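Local coordinates for protein chorismatase (PDB 4BPS) that hydrolyses chorismate to pyruvate and a dihydroxylated cyclohexadiene carboxylic acid, a step in the biosynthesis of the immunosuppressants FK506 and FK520, at residues Leu296-Arg301 with Leu335-Glu340; Thr64-Asp69 with Leu325-Ile330; Arg80-Gly85 with Arg94-Leu99. One frame throughout, in Å; residues are numbered along the deposited sequence.

Overall arrangement
Contacts 1 and 2 adjoin each other in the C-terminal mixed sheet, their centres about 10 Å apart, because strand 296-300 pairs antiparallel with 337-343 on one side and parallel with 323-327 on the other. Contact 1 carries the active-site glutamate, E338; contact 2 ties the neighbouring strand end to a loop from far earlier in the chain, between strands 57-62 and 72-77. Contact 3 lies at the edge of a separate six-stranded sheet, on the opposite side of the chain's centre from contact 1, about 31 Å between centres from either of the others. Along the chain contact 3 falls between the two halves of contact 2, whereas contacts 1 and 2 interleave; of these two, contact 1 reaches the ligand pocket.

Contact 1: Leu296-Arg301 with Leu335-Glu340; sequences LKVYVR and LLVEIE. With 3EB (3-(2-carboxyethyl)benzoic acid), chain B.
An antiparallel strand pair in the C-terminal sheet of this YjgF-like fold brings Y299 opposite E338, the proton acceptor of the active site. The two form a hydrogen-bonded pair, Y299 N giving its proton to E338 O at 2.8 Å and E338 N returning one to Y299 O. Beyond CG the E338 chain is extended and carries the carboxylate to the bound 3-(2-carboxyethyl)benzoic acid, E338 OE2 lying 3.2 Å from the ligand's CA, consistent with its role.

On the same face, E340 takes a donor from strand 296-300 on each oxygen. Its CG lies between the backbone N and the carbonyl carbon (chi1 65°). The side chain runs alongside K297, both pointing the same way. Y299 OH donates to E340 OE1 at 2.7 Å, with OE1 at the ring edge and the hydroxyl above the carboxylate plane; K297 NZ reaches E340 OE2 at 2.9 Å in a salt bridge, also from above that plane. T180 OG1 bonds OE1 as well, and W138 NE1 bonds OE2. E74 gives K297 a second acidic partner, which would help keep this buried amine charged.

Where the strand ends, R301 NE meets L335 O at 2.9 Å in the guanidinium plane, while NH2 bonds N145. The other face is apolar: V298 CG2 lies 4.0 Å from I339 CG2, branched residues suited to a strand. Helices 259-274 and 306-314 cover this face, and strand 239-249 borders L335 and E338.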
# COMPACT_ATOMS: atom_id res chain seq x y z
N LEU A 296 2.22 11.18 0.58
CA LEU A 296 1.19 10.64 1.44
C LEU A 296 -0.14 10.54 0.72
O LEU A 296 -0.53 11.45 -0.01
CB LEU A 296 1.02 11.50 2.69
CG LEU A 296 2.28 11.62 3.56
CD1 LEU A 296 3.01 12.94 3.36
CD2 LEU A 296 1.91 11.44 5.03
N LYS A 297 -0.83 9.44 0.97
CA LYS A 297 -2.24 9.30 0.61
C LYS A 297 -3.05 9.21 1.89
O LYS A 297 -2.68 8.45 2.80
CB LYS A 297 -2.47 8.09 -0.29
CG LYS A 297 -1.87 8.32 -1.69
CD LYS A 297 -1.20 7.11 -2.29
CE LYS A 297 -2.18 6.00 -2.48
NZ LYS A 297 -1.47 4.69 -2.73
N VAL A 298 -4.12 9.99 1.94
CA VAL A 298 -4.98 10.09 3.11
C VAL A 298 -6.38 9.64 2.66
O VAL A 298 -7.01 10.33 1.85
CB VAL A 298 -4.99 11.54 3.65
CG1 VAL A 298 -5.93 11.63 4.86
CG2 VAL A 298 -3.59 11.99 4.02
N TYR A 299 -6.80 8.48 3.14
CA TYR A 299 -8.08 7.91 2.76
C TYR A 299 -9.11 8.30 3.78
O TYR A 299 -8.87 8.15 4.98
CB TYR A 299 -7.95 6.39 2.73
CG TYR A 299 -6.82 5.84 1.89
CD1 TYR A 299 -6.90 5.80 0.50
CD2 TYR A 299 -5.67 5.30 2.48
CE1 TYR A 299 -5.88 5.24 -0.28
CE2 TYR A 299 -4.64 4.74 1.73
CZ TYR A 299 -4.77 4.71 0.34
OH TYR A 299 -3.80 4.14 -0.45
N VAL A 300 -10.25 8.83 3.32
CA VAL A 300 -11.27 9.37 4.21
C VAL A 300 -12.62 8.81 3.83
O VAL A 300 -13.04 8.90 2.67
CB VAL A 300 -11.32 10.92 4.11
CG1 VAL A 300 -12.33 11.48 5.09
CG2 VAL A 300 -9.92 11.53 4.39
N ARG A 301 -13.31 8.22 4.81
CA ARG A 301 -14.56 7.51 4.54
C ARG A 301 -15.70 8.42 4.09
O ARG A 301 -16.43 8.08 3.14
CB ARG A 301 -14.98 6.72 5.78
CG ARG A 301 -16.36 6.05 5.66
CD ARG A 301 -16.67 5.20 6.89
NE ARG A 301 -15.74 4.09 7.04
CZ ARG A 301 -15.85 2.92 6.40
NH1 ARG A 301 -16.88 2.68 5.59
NH2 ARG A 301 -14.89 2.01 6.56
N LEU A 335 -13.52 2.49 11.14
CA LEU A 335 -12.36 3.32 10.83
C LEU A 335 -12.78 4.35 9.80
O LEU A 335 -13.42 4.03 8.79
CB LEU A 335 -11.18 2.47 10.34
CG LEU A 335 -10.62 1.52 11.41
CD1 LEU A 335 -9.59 0.58 10.77
CD2 LEU A 335 -10.01 2.28 12.60
N LEU A 336 -12.39 5.60 10.06
CA LEU A 336 -12.88 6.75 9.32
C LEU A 336 -11.83 7.42 8.45
O LEU A 336 -12.16 8.27 7.61
CB LEU A 336 -13.42 7.78 10.33
CG LEU A 336 -14.48 7.24 11.30
CD1 LEU A 336 -14.82 8.27 12.35
CD2 LEU A 336 -15.71 6.79 10.54
N VAL A 337 -10.56 7.08 8.69
CA VAL A 337 -9.44 7.75 8.03
C VAL A 337 -8.21 6.87 8.16
O VAL A 337 -8.04 6.17 9.17
CB VAL A 337 -9.19 9.14 8.67
CG1 VAL A 337 -8.95 9.06 10.21
CG2 VAL A 337 -8.02 9.87 7.96
N GLU A 338 -7.35 6.88 7.14
CA GLU A 338 -6.03 6.26 7.26
C GLU A 338 -5.04 7.06 6.43
O GLU A 338 -5.42 7.75 5.48
CB GLU A 338 -6.01 4.84 6.71
CG GLU A 338 -6.67 3.85 7.57
CD GLU A 338 -6.45 2.45 7.05
OE1 GLU A 338 -6.26 2.30 5.80
OE2 GLU A 338 -6.45 1.49 7.84
N ILE A 339 -3.76 6.95 6.78
CA ILE A 339 -2.71 7.66 6.10
C ILE A 339 -1.55 6.71 5.81
O ILE A 339 -1.13 5.97 6.70
CB ILE A 339 -2.19 8.84 6.96
CG1 ILE A 339 -3.34 9.72 7.43
CG2 ILE A 339 -1.17 9.66 6.18
CD1 ILE A 339 -3.67 9.60 8.87
N GLU A 340 -1.03 6.74 4.58
CA GLU A 340 0.20 6.06 4.23
C GLU A 340 1.19 7.10 3.70
O GLU A 340 0.82 8.21 3.33
CB GLU A 340 -0.05 4.98 3.16
CG GLU A 340 -0.50 5.53 1.82
CD GLU A 340 -0.69 4.44 0.78
OE1 GLU A 340 -1.57 3.57 0.96
OE2 GLU A 340 0.05 4.45 -0.25
C 3EB B . -5.21 -1.98 10.63
O 3EB B . -5.53 -3.16 10.76
CA 3EB B . -5.97 -1.04 9.73
OAB 3EB B . -5.28 -5.65 5.19
OAD 3EB B . -3.53 -4.98 4.01
CAE 3EB B . -4.02 -1.31 7.41
CAF 3EB B . -3.00 -1.66 6.53
CAG 3EB B . -5.18 -2.08 7.48
CAH 3EB B . -3.13 -2.76 5.71
CAL 3EB B . -4.40 -4.80 4.94
CAM 3EB B . -5.29 -3.19 6.65
CAN 3EB B . -4.27 -3.56 5.78
OXT 3EB B . -4.24 -1.44 11.29
C2 3EB B . -6.35 -1.70 8.39

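Contact 2: Thr64-Asp69 with Leu325-Ile330; sequences TTTRDD and LLHTDI
T65 and H327 come closest in backbone, their CA atoms 4.6 Å apart, and T65 CA points its hydrogen almost straight at H327 O, 3.4 Å away, in a CA-H...O contact. Two threonine hydroxyls fasten the loop to the strand end. H327 N donates to T65 OG1 at 3.0 Å, a nearly straight bond (168°); with OG1 anti to the backbone N of T65 (chi1 -161°), the hydroxyl reaches the strand, and E70 OE1 is its further partner. T66 OG1 approaches the imidazole of H327 at its edge, in the ring plane, and shares a hydrogen bond with H327 ND1 at 2.7 Å; T66 CG2 also lies close to that nitrogen. Threonine suits both places, offering a hydroxyl and a methyl both carried on CB.

H327 closes strand 323-327, which runs parallel to 296-300 in the C-terminal sheet, while the loop connects strands 57-62 and 72-77 of the separate five-stranded sheet. The contact therefore bridges two sheets of the protein. R303 NH2 also bonds T66 OG1, and H185 NE2 bonds H327 O.

L326 packs its CD2 methyl against T65, 3.7 Å from CB of T65, the two side chains crossing at about a right angle. T64 O rests 3.5 Å from L326 CB and 3.3 Å from T328 CB, while T64 OG1 turns to H44 ND1 and T328 OG1 to G183 O.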
# COMPACT_ATOMS: atom_id res chain seq x y z
N THR A 64 -10.62 4.87 -6.48
CA THR A 64 -10.33 5.17 -5.09
C THR A 64 -10.84 6.54 -4.63
O THR A 64 -10.61 6.93 -3.48
CB THR A 64 -8.85 5.06 -4.82
OG1 THR A 64 -8.16 5.77 -5.86
CG2 THR A 64 -8.42 3.59 -4.78
N THR A 65 -11.57 7.26 -5.50
CA THR A 65 -12.24 8.47 -5.04
C THR A 65 -13.48 8.75 -5.87
O THR A 65 -13.78 8.01 -6.80
CB THR A 65 -11.26 9.66 -4.96
OG1 THR A 65 -11.85 10.66 -4.10
CG2 THR A 65 -10.93 10.20 -6.36
N THR A 66 -14.23 9.78 -5.48
CA THR A 66 -15.57 10.01 -6.01
C THR A 66 -15.71 11.33 -6.75
O THR A 66 -16.79 11.64 -7.22
CB THR A 66 -16.62 9.95 -4.89
OG1 THR A 66 -16.33 10.97 -3.93
CG2 THR A 66 -16.63 8.58 -4.22
N ARG A 67 -14.63 12.11 -6.85
CA ARG A 67 -14.64 13.35 -7.64
C ARG A 67 -13.44 13.34 -8.59
O ARG A 67 -12.31 13.04 -8.18
CB ARG A 67 -14.50 14.57 -6.75
CG ARG A 67 -15.68 14.86 -5.87
CD ARG A 67 -15.36 16.07 -5.01
NE ARG A 67 -15.10 17.26 -5.81
CZ ARG A 67 -16.04 18.12 -6.23
NH1 ARG A 67 -17.31 17.92 -5.90
NH2 ARG A 67 -15.69 19.17 -6.95
N ASP A 68 -13.66 13.75 -9.84
CA ASP A 68 -12.58 13.79 -10.81
C ASP A 68 -11.48 14.76 -10.40
O ASP A 68 -10.30 14.55 -10.74
CB ASP A 68 -13.10 14.16 -12.19
CG ASP A 68 -13.68 12.98 -12.92
OD1 ASP A 68 -13.43 11.85 -12.46
OD2 ASP A 68 -14.34 13.19 -13.96
N ASP A 69 -11.83 15.82 -9.67
CA ASP A 69 -10.82 16.81 -9.30
C ASP A 69 -9.88 16.28 -8.19
O ASP A 69 -8.92 16.96 -7.83
CB ASP A 69 -11.41 18.20 -8.99
CG ASP A 69 -12.27 18.25 -7.75
OD1 ASP A 69 -12.36 17.28 -6.98
OD2 ASP A 69 -12.88 19.33 -7.54
N LEU A 325 -5.65 13.46 -0.87
CA LEU A 325 -6.81 12.93 -0.13
C LEU A 325 -7.71 12.18 -1.10
O LEU A 325 -7.96 12.65 -2.21
CB LEU A 325 -7.58 14.05 0.59
CG LEU A 325 -7.12 14.33 2.03
CD1 LEU A 325 -5.72 14.93 2.04
CD2 LEU A 325 -8.09 15.23 2.77
N LEU A 326 -8.19 11.02 -0.67
CA LEU A 326 -9.03 10.14 -1.49
C LEU A 326 -10.25 9.75 -0.66
O LEU A 326 -10.09 9.27 0.47
CB LEU A 326 -8.24 8.90 -1.91
CG LEU A 326 -7.07 9.17 -2.89
CD1 LEU A 326 -6.16 7.95 -2.97
CD2 LEU A 326 -7.60 9.55 -4.27
N HIS A 327 -11.43 9.91 -1.24
CA HIS A 327 -12.68 9.61 -0.57
C HIS A 327 -13.03 8.14 -0.82
O HIS A 327 -13.46 7.81 -1.94
CB HIS A 327 -13.76 10.52 -1.11
CG HIS A 327 -15.11 10.21 -0.56
ND1 HIS A 327 -16.26 10.37 -1.30
CD2 HIS A 327 -15.48 9.70 0.64
CE1 HIS A 327 -17.29 10.00 -0.55
NE2 HIS A 327 -16.84 9.59 0.62
N THR A 328 -12.83 7.28 0.17
CA THR A 328 -13.06 5.85 -0.01
C THR A 328 -13.12 5.17 1.36
O THR A 328 -12.70 5.74 2.37
CB THR A 328 -11.96 5.26 -0.91
OG1 THR A 328 -12.42 4.02 -1.46
CG2 THR A 328 -10.64 5.06 -0.15
N ASP A 329 -13.67 3.97 1.39
CA ASP A 329 -13.86 3.23 2.63
C ASP A 329 -12.58 2.59 3.16
O ASP A 329 -11.60 2.40 2.43
CB ASP A 329 -14.91 2.15 2.44
CG ASP A 329 -16.34 2.69 2.33
OD1 ASP A 329 -16.58 3.90 2.46
OD2 ASP A 329 -17.26 1.88 2.17
N ILE A 330 -12.61 2.28 4.47
CA ILE A 330 -11.49 1.70 5.18
C ILE A 330 -11.81 0.23 5.54
O ILE A 330 -12.97 -0.19 5.51
CB ILE A 330 -11.20 2.51 6.48
CG1 ILE A 330 -11.40 4.03 6.27
CG2 ILE A 330 -9.80 2.17 7.06
CD1 ILE A 330 -10.43 4.71 5.30

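Contact 3: Arg80-Gly85 with Arg94-Leu99; sequences RPVESG and RTDAYL
The guanidinium of R94 has V82 CG2 over one face, 3.5 Å above its plane and offset toward the rim, and the carboxylate of E83 at its edge. V82 and E83 face R94 together as a classic beta bulge, where strand 83-87 starts at the rim of the six-stranded sheet. V82 N donates to R94 O at 2.8 Å, and E83 N adds a weak bond to that oxygen; R94 N returns a bond to E83 O.

E83 and R94 also form a salt bridge. R94 NE gives a nearly straight bond at 2.8 Å to E83 OE1, which accepts with its anti lone pair, and NH2 makes a weak one; the carboxylate plane stands 78° from the guanidinium. Both residues are long enough for their charged ends to meet across the strand pair on this exposed edge. R94 NH1 bonds Y131 OH and makes a long ion pair with D96 OD1, which also lies 3.6 Å from V82 CG2.

At the turn into strand 98-105, T95 has OG1 between its backbone N and carbonyl carbon (chi1 67°). This hydroxyl accepts from A97 N in an ST turn and from Y98 N in an ST motif, with T95 OG1 3.0 Å from Y98 N.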
# COMPACT_ATOMS: atom_id res chain seq x y z
N ARG A 80 16.29 3.15 -15.03
CA ARG A 80 15.80 2.63 -16.29
C ARG A 80 15.45 1.14 -16.19
O ARG A 80 16.32 0.33 -15.91
CB ARG A 80 16.91 2.84 -17.34
CG ARG A 80 16.61 2.26 -18.70
CD ARG A 80 17.72 2.54 -19.74
NE ARG A 80 19.09 2.24 -19.26
CZ ARG A 80 19.64 1.02 -19.25
NH1 ARG A 80 18.96 -0.03 -19.70
NH2 ARG A 80 20.88 0.84 -18.82
N PRO A 81 14.19 0.77 -16.45
CA PRO A 81 13.89 -0.66 -16.37
C PRO A 81 14.62 -1.43 -17.47
O PRO A 81 14.75 -0.95 -18.62
CB PRO A 81 12.38 -0.71 -16.60
CG PRO A 81 11.90 0.63 -16.06
CD PRO A 81 12.97 1.58 -16.51
N VAL A 82 15.04 -2.63 -17.13
CA VAL A 82 15.77 -3.46 -18.05
C VAL A 82 14.89 -4.47 -18.79
O VAL A 82 15.29 -4.97 -19.86
CB VAL A 82 16.94 -4.21 -17.34
CG1 VAL A 82 17.88 -3.18 -16.69
CG2 VAL A 82 16.46 -5.25 -16.34
N GLU A 83 13.71 -4.77 -18.25
CA GLU A 83 12.79 -5.72 -18.88
C GLU A 83 11.42 -5.49 -18.30
O GLU A 83 11.31 -5.15 -17.10
CB GLU A 83 13.22 -7.16 -18.61
CG GLU A 83 12.43 -8.19 -19.41
CD GLU A 83 12.77 -9.63 -19.06
OE1 GLU A 83 13.22 -9.92 -17.93
OE2 GLU A 83 12.59 -10.50 -19.96
N SER A 84 10.38 -5.70 -19.11
CA SER A 84 9.00 -5.68 -18.65
C SER A 84 8.27 -6.86 -19.27
O SER A 84 8.73 -7.42 -20.28
CB SER A 84 8.34 -4.39 -19.10
OG SER A 84 9.07 -3.31 -18.60
N GLY A 85 7.13 -7.22 -18.70
CA GLY A 85 6.33 -8.30 -19.26
C GLY A 85 5.00 -8.43 -18.57
O GLY A 85 4.67 -7.62 -17.71
N ARG A 94 11.09 -4.47 -14.30
CA ARG A 94 12.18 -4.68 -13.35
C ARG A 94 13.40 -3.87 -13.76
O ARG A 94 13.67 -3.68 -14.96
CB ARG A 94 12.56 -6.18 -13.27
CG ARG A 94 13.25 -6.73 -14.51
CD ARG A 94 13.41 -8.28 -14.44
NE ARG A 94 14.21 -8.75 -15.58
CZ ARG A 94 15.55 -8.72 -15.64
NH1 ARG A 94 16.25 -8.31 -14.59
NH2 ARG A 94 16.19 -9.08 -16.74
N THR A 95 14.13 -3.41 -12.75
CA THR A 95 15.53 -3.05 -12.91
C THR A 95 16.33 -4.28 -12.48
O THR A 95 15.76 -5.28 -12.08
CB THR A 95 15.90 -1.85 -12.06
OG1 THR A 95 15.81 -2.23 -10.68
CG2 THR A 95 14.99 -0.66 -12.37
N ASP A 96 17.66 -4.25 -12.54
CA ASP A 96 18.38 -5.41 -12.04
C ASP A 96 18.14 -5.64 -10.55
O ASP A 96 18.16 -6.80 -10.11
CB ASP A 96 19.87 -5.32 -12.37
CG ASP A 96 20.14 -5.60 -13.85
OD1 ASP A 96 19.36 -6.34 -14.50
OD2 ASP A 96 21.15 -5.11 -14.38
N ALA A 97 17.84 -4.59 -9.79
CA ALA A 97 17.69 -4.71 -8.34
C ALA A 97 16.26 -4.75 -7.80
O ALA A 97 16.06 -5.25 -6.68
CB ALA A 97 18.46 -3.58 -7.65
N TYR A 98 15.28 -4.21 -8.54
CA TYR A 98 13.91 -4.08 -8.02
C TYR A 98 12.87 -4.41 -9.08
O TYR A 98 13.13 -4.34 -10.28
CB TYR A 98 13.65 -2.66 -7.47
CG TYR A 98 14.62 -2.29 -6.37
CD1 TYR A 98 14.45 -2.80 -5.07
CD2 TYR A 98 15.72 -1.47 -6.61
CE1 TYR A 98 15.38 -2.48 -4.07
CE2 TYR A 98 16.63 -1.17 -5.61
CZ TYR A 98 16.44 -1.66 -4.34
OH TYR A 98 17.33 -1.37 -3.31
N LEU A 99 11.68 -4.77 -8.61
CA LEU A 99 10.56 -5.19 -9.46
C LEU A 99 9.29 -4.46 -9.00
O LEU A 99 9.05 -4.33 -7.79
CB LEU A 99 10.37 -6.70 -9.28
CG LEU A 99 9.17 -7.40 -9.91
CD1 LEU A 99 9.30 -7.38 -11.39
CD2 LEU A 99 9.03 -8.87 -9.39